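Local coordinates for protein angiogenin-1 (Salmo salar, PDB 7BFK) that probably cleaves RNA as a secreted endonuclease of the pancreatic ribonuclease family, at residues D37-L48 and S77-S88. Sequence-based numbering, arbitrary orientation.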
loop_
_atom_site.group_PDB
_atom_site.type_symbol
_atom_site.label_atom_id
_atom_site.label_comp_id
_atom_site.label_asym_id
_atom_site.label_seq_id
_atom_site.Cartn_x
_atom_site.Cartn_y
_atom_site.Cartn_z
ATOM N N ASP A 37 -16.522 -3.945 10.701
ATOM C CA ASP A 37 -16.458 -5.222 11.468
ATOM C C ASP A 37 -15.027 -5.465 11.953
ATOM O O ASP A 37 -14.798 -6.484 12.637
ATOM C CB ASP A 37 -16.991 -6.408 10.663
ATOM C CG ASP A 37 -18.490 -6.585 10.795
ATOM O OD1 ASP A 37 -19.086 -5.897 11.656
ATOM O OD2 ASP A 37 -19.045 -7.408 10.050
ATOM N N ARG A 38 -14.113 -4.555 11.634
ATOM C CA ARG A 38 -12.684 -4.640 12.024
ATOM C C ARG A 38 -12.121 -5.996 11.592
ATOM O O ARG A 38 -11.264 -6.538 12.308
ATOM C CB ARG A 38 -12.529 -4.391 13.526
ATOM C CG ARG A 38 -12.804 -2.946 13.915
ATOM C CD ARG A 38 -12.352 -2.611 15.320
ATOM N NE ARG A 38 -12.413 -1.177 15.552
ATOM C CZ ARG A 38 -13.460 -0.543 16.052
ATOM N NH1 ARG A 38 -14.547 -1.219 16.383
ATOM N NH2 ARG A 38 -13.420 0.765 16.221
ATOM N N LYS A 39 -12.620 -6.519 10.470
ATOM C CA LYS A 39 -12.125 -7.765 9.841
ATOM C C LYS A 39 -10.622 -7.595 9.618
ATOM O O LYS A 39 -10.194 -6.462 9.323
ATOM C CB LYS A 39 -12.848 -8.041 8.516
ATOM C CG LYS A 39 -14.318 -8.430 8.644
ATOM C CD LYS A 39 -14.965 -8.832 7.325
ATOM C CE LYS A 39 -16.435 -9.173 7.471
ATOM N NZ LYS A 39 -17.049 -9.556 6.177
ATOM N N CYS A 40 -9.852 -8.657 9.804
ATOM C CA CYS A 40 -8.387 -8.656 9.593
ATOM C C CYS A 40 -8.140 -8.531 8.089
ATOM O O CYS A 40 -8.576 -9.435 7.361
ATOM C CB CYS A 40 -7.748 -9.937 10.104
ATOM S SG CYS A 40 -8.108 -10.296 11.845
ATOM N N LYS A 41 -7.549 -7.437 7.626
ATOM C CA LYS A 41 -7.190 -7.322 6.189
ATOM C C LYS A 41 -6.182 -8.454 5.923
ATOM O O LYS A 41 -5.301 -8.667 6.773
ATOM C CB LYS A 41 -6.688 -5.912 5.865
ATOM C CG LYS A 41 -6.615 -5.617 4.378
ATOM C CD LYS A 41 -6.107 -4.239 4.044
ATOM C CE LYS A 41 -6.088 -3.997 2.559
ATOM N NZ LYS A 41 -5.379 -2.751 2.235
ATOM N N LEU A 42 -6.341 -9.210 4.839
ATOM C CA LEU A 42 -5.535 -10.447 4.598
ATOM C C LEU A 42 -4.105 -10.098 4.194
ATOM O O LEU A 42 -3.234 -10.965 4.353
ATOM C CB LEU A 42 -6.224 -11.326 3.551
ATOM C CG LEU A 42 -7.563 -11.905 4.015
ATOM C CD1 LEU A 42 -8.288 -12.626 2.909
ATOM C CD2 LEU A 42 -7.368 -12.812 5.227
ATOM N N LYS A 43 -3.885 -8.901 3.647
ATOM C CA LYS A 43 -2.542 -8.453 3.247
ATOM C C LYS A 43 -2.530 -6.943 3.077
ATOM O O LYS A 43 -3.571 -6.365 2.692
ATOM C CB LYS A 43 -2.145 -9.110 1.921
ATOM C CG LYS A 43 -0.747 -8.805 1.431
ATOM C CD LYS A 43 -0.339 -9.692 0.254
ATOM C CE LYS A 43 -1.277 -9.567 -0.928
ATOM N NZ LYS A 43 -1.033 -8.317 -1.687
ATOM N N ASN A 44 -1.392 -6.334 3.358
ATOM C CA ASN A 44 -1.164 -4.914 3.032
ATOM C C ASN A 44 0.313 -4.735 2.741
ATOM O O ASN A 44 1.120 -5.258 3.492
ATOM C CB ASN A 44 -1.640 -3.952 4.104
ATOM C CG ASN A 44 -1.786 -2.558 3.540
ATOM O OD1 ASN A 44 -2.770 -2.284 2.869
ATOM N ND2 ASN A 44 -0.837 -1.682 3.851
ATOM N N THR A 45 0.616 -4.032 1.659
ATOM C CA THR A 45 1.986 -3.726 1.204
ATOM C C THR A 45 2.283 -2.234 1.458
ATOM O O THR A 45 1.492 -1.361 1.000
ATOM C CB THR A 45 2.163 -4.132 -0.260
ATOM O OG1 THR A 45 1.680 -5.472 -0.433
ATOM C CG2 THR A 45 3.588 -4.004 -0.729
ATOM N N PHE A 46 3.400 -1.977 2.116
ATOM C CA PHE A 46 3.940 -0.635 2.441
ATOM C C PHE A 46 5.167 -0.357 1.574
ATOM O O PHE A 46 6.031 -1.229 1.457
ATOM C CB PHE A 46 4.293 -0.556 3.928
ATOM C CG PHE A 46 3.132 -0.798 4.857
ATOM C CD1 PHE A 46 2.816 -2.083 5.268
ATOM C CD2 PHE A 46 2.352 0.256 5.317
ATOM C CE1 PHE A 46 1.747 -2.310 6.122
ATOM C CE2 PHE A 46 1.273 0.027 6.160
ATOM C CZ PHE A 46 0.972 -1.259 6.555
ATOM N N ILE A 47 5.210 0.826 0.961
ATOM C CA ILE A 47 6.352 1.303 0.134
ATOM C C ILE A 47 7.263 2.163 1.018
ATOM O O ILE A 47 6.770 3.108 1.646
ATOM C CB ILE A 47 5.867 2.088 -1.090
ATOM C CG1 ILE A 47 4.828 1.309 -1.901
ATOM C CG2 ILE A 47 7.048 2.493 -1.952
ATOM C CD1 ILE A 47 4.080 2.169 -2.867
ATOM N N LEU A 48 8.552 1.865 1.038
ATOM C CA LEU A 48 9.539 2.645 1.830
ATOM C C LEU A 48 10.097 3.753 0.941
ATOM O O LEU A 48 11.175 3.571 0.400
ATOM C CB LEU A 48 10.632 1.706 2.356
ATOM C CG LEU A 48 10.253 0.887 3.593
ATOM C CD1 LEU A 48 9.086 -0.043 3.324
ATOM C CD2 LEU A 48 11.443 0.088 4.127
ATOM N N SER A 77 11.812 -0.563 -2.136
ATOM C CA SER A 77 11.839 -1.414 -0.932
ATOM C C SER A 77 10.410 -1.460 -0.422
ATOM O O SER A 77 9.802 -0.379 -0.303
ATOM C CB SER A 77 12.749 -0.916 0.156
ATOM O OG SER A 77 14.086 -1.170 -0.170
ATOM N N VAL A 78 9.893 -2.651 -0.163
ATOM C CA VAL A 78 8.514 -2.808 0.360
ATOM C C VAL A 78 8.553 -3.736 1.562
ATOM O O VAL A 78 9.504 -4.534 1.709
ATOM C CB VAL A 78 7.534 -3.319 -0.720
ATOM C CG1 VAL A 78 7.448 -2.366 -1.901
ATOM C CG2 VAL A 78 7.885 -4.720 -1.191
ATOM N N VAL A 79 7.550 -3.587 2.405
ATOM C CA VAL A 79 7.248 -4.490 3.536
ATOM C C VAL A 79 5.835 -4.998 3.276
ATOM O O VAL A 79 4.937 -4.159 3.070
ATOM C CB VAL A 79 7.374 -3.802 4.906
ATOM C CG1 VAL A 79 6.727 -4.646 5.992
ATOM C CG2 VAL A 79 8.837 -3.488 5.248
ATOM N N ILE A 80 5.664 -6.315 3.274
ATOM C CA ILE A 80 4.365 -7.001 3.080
ATOM C C ILE A 80 3.960 -7.620 4.415
ATOM O O ILE A 80 4.752 -8.437 4.980
ATOM C CB ILE A 80 4.464 -8.046 1.950
ATOM C CG1 ILE A 80 4.981 -7.408 0.656
ATOM C CG2 ILE A 80 3.124 -8.751 1.726
ATOM C CD1 ILE A 80 5.650 -8.369 -0.265
ATOM N N CYS A 81 2.805 -7.208 4.918
ATOM C CA CYS A 81 2.160 -7.772 6.127
ATOM C C CYS A 81 1.073 -8.738 5.656
ATOM O O CYS A 81 0.098 -8.296 4.992
ATOM C CB CYS A 81 1.627 -6.666 7.024
ATOM S SG CYS A 81 2.926 -5.516 7.539
ATOM N N THR A 82 1.246 -10.021 5.948
ATOM C CA THR A 82 0.348 -11.104 5.488
ATOM C C THR A 82 -0.330 -11.754 6.689
ATOM O O THR A 82 0.370 -12.116 7.664
ATOM C CB THR A 82 1.102 -12.154 4.656
ATOM O OG1 THR A 82 1.850 -11.480 3.630
ATOM C CG2 THR A 82 0.158 -13.158 4.029
ATOM N N HIS A 83 -1.647 -11.853 6.618
ATOM C CA HIS A 83 -2.499 -12.529 7.624
ATOM C C HIS A 83 -2.072 -13.996 7.773
ATOM O O HIS A 83 -1.839 -14.667 6.737
ATOM C CB HIS A 83 -3.954 -12.432 7.180
ATOM C CG HIS A 83 -4.867 -13.396 7.863
ATOM N ND1 HIS A 83 -5.048 -14.691 7.405
ATOM C CD2 HIS A 83 -5.688 -13.243 8.925
ATOM C CE1 HIS A 83 -5.934 -15.301 8.178
ATOM N NE2 HIS A 83 -6.337 -14.425 9.122
ATOM N N THR A 84 -1.984 -14.491 9.007
ATOM C CA THR A 84 -1.726 -15.928 9.296
ATOM C C THR A 84 -2.880 -16.496 10.141
ATOM O O THR A 84 -3.037 -17.723 10.125
ATOM C CB THR A 84 -0.355 -16.148 9.947
ATOM O OG1 THR A 84 -0.282 -15.357 11.132
ATOM C CG2 THR A 84 0.796 -15.789 9.032
ATOM N N GLY A 85 -3.669 -15.634 10.809
ATOM C CA GLY A 85 -4.797 -16.057 11.669
ATOM C C GLY A 85 -5.685 -14.910 12.115
ATOM O O GLY A 85 -5.234 -13.731 12.094
ATOM N N GLY A 86 -6.920 -15.247 12.487
ATOM C CA GLY A 86 -7.944 -14.315 12.978
ATOM C C GLY A 86 -8.931 -13.896 11.904
ATOM O O GLY A 86 -8.549 -13.844 10.710
ATOM N N GLU A 87 -10.165 -13.607 12.326
ATOM C CA GLU A 87 -11.251 -13.080 11.471
ATOM C C GLU A 87 -11.377 -11.574 11.723
ATOM O O GLU A 87 -11.594 -10.831 10.756
ATOM C CB GLU A 87 -12.590 -13.753 11.766
ATOM C CG GLU A 87 -13.702 -13.256 10.852
ATOM C CD GLU A 87 -15.110 -13.319 11.414
ATOM O OE1 GLU A 87 -15.306 -13.964 12.465
ATOM O OE2 GLU A 87 -16.003 -12.699 10.811
ATOM N N SER A 88 -11.241 -11.127 12.974
ATOM C CA SER A 88 -11.418 -9.701 13.336
ATOM C C SER A 88 -10.461 -9.284 14.449
ATOM O O SER A 88 -9.965 -10.161 15.179
ATOM C CB SER A 88 -12.840 -9.451 13.741
ATOM O OG SER A 88 -13.734 -10.094 12.845
HETATM O O HOH W 1 -10.360 -11.692 8.225
HETATM O O HOH W 2 12.177 2.288 -1.921
#
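F46 and V79 form a hydrogen-bonded pair where strands 43-47 and 76-85 run antiparallel in the curved sheet of the RNase A fold. Here F46 N reaches V79 O at 2.8 Å, nearly straight (177°), and the same oxygen lies at the edge of the F46 ring. CE1 of F46 meets C81 SG at 3.7 Å, an oblique sulfur-aromatic contact made by a sulfur of the C81–C24 disulfide, while N44 ND2 sits over a face of the ring. The other face of the ladder carries K43, T45 and I80. K43 CG stands anti to the backbone N (chi1 -176°), and its CD rests on I80 CG2 before the chain bends and NZ salt-bridges D120, which also hydrogen-bonds T45 OG1. Just before strand 43-47 begins, L42 lies beside H83, whose ring is sandwiched: L42 CD2 covers one face, 3.8 Å from the centroid, and G85 N lies over the opposite one. NE2 of H83 donates a hydrogen bond to G86 O at 2.8 Å, in the carbonyl plane. Shortening H83 to an alanine removes the ring, and would probably leave L42 CD2 without its aromatic partner and G86 O without the NE2 donor. Beyond it, C40, disulfide-bonded to C92, donates its N to E87 O at 2.9 Å, and one water bridges that oxygen to C40 O.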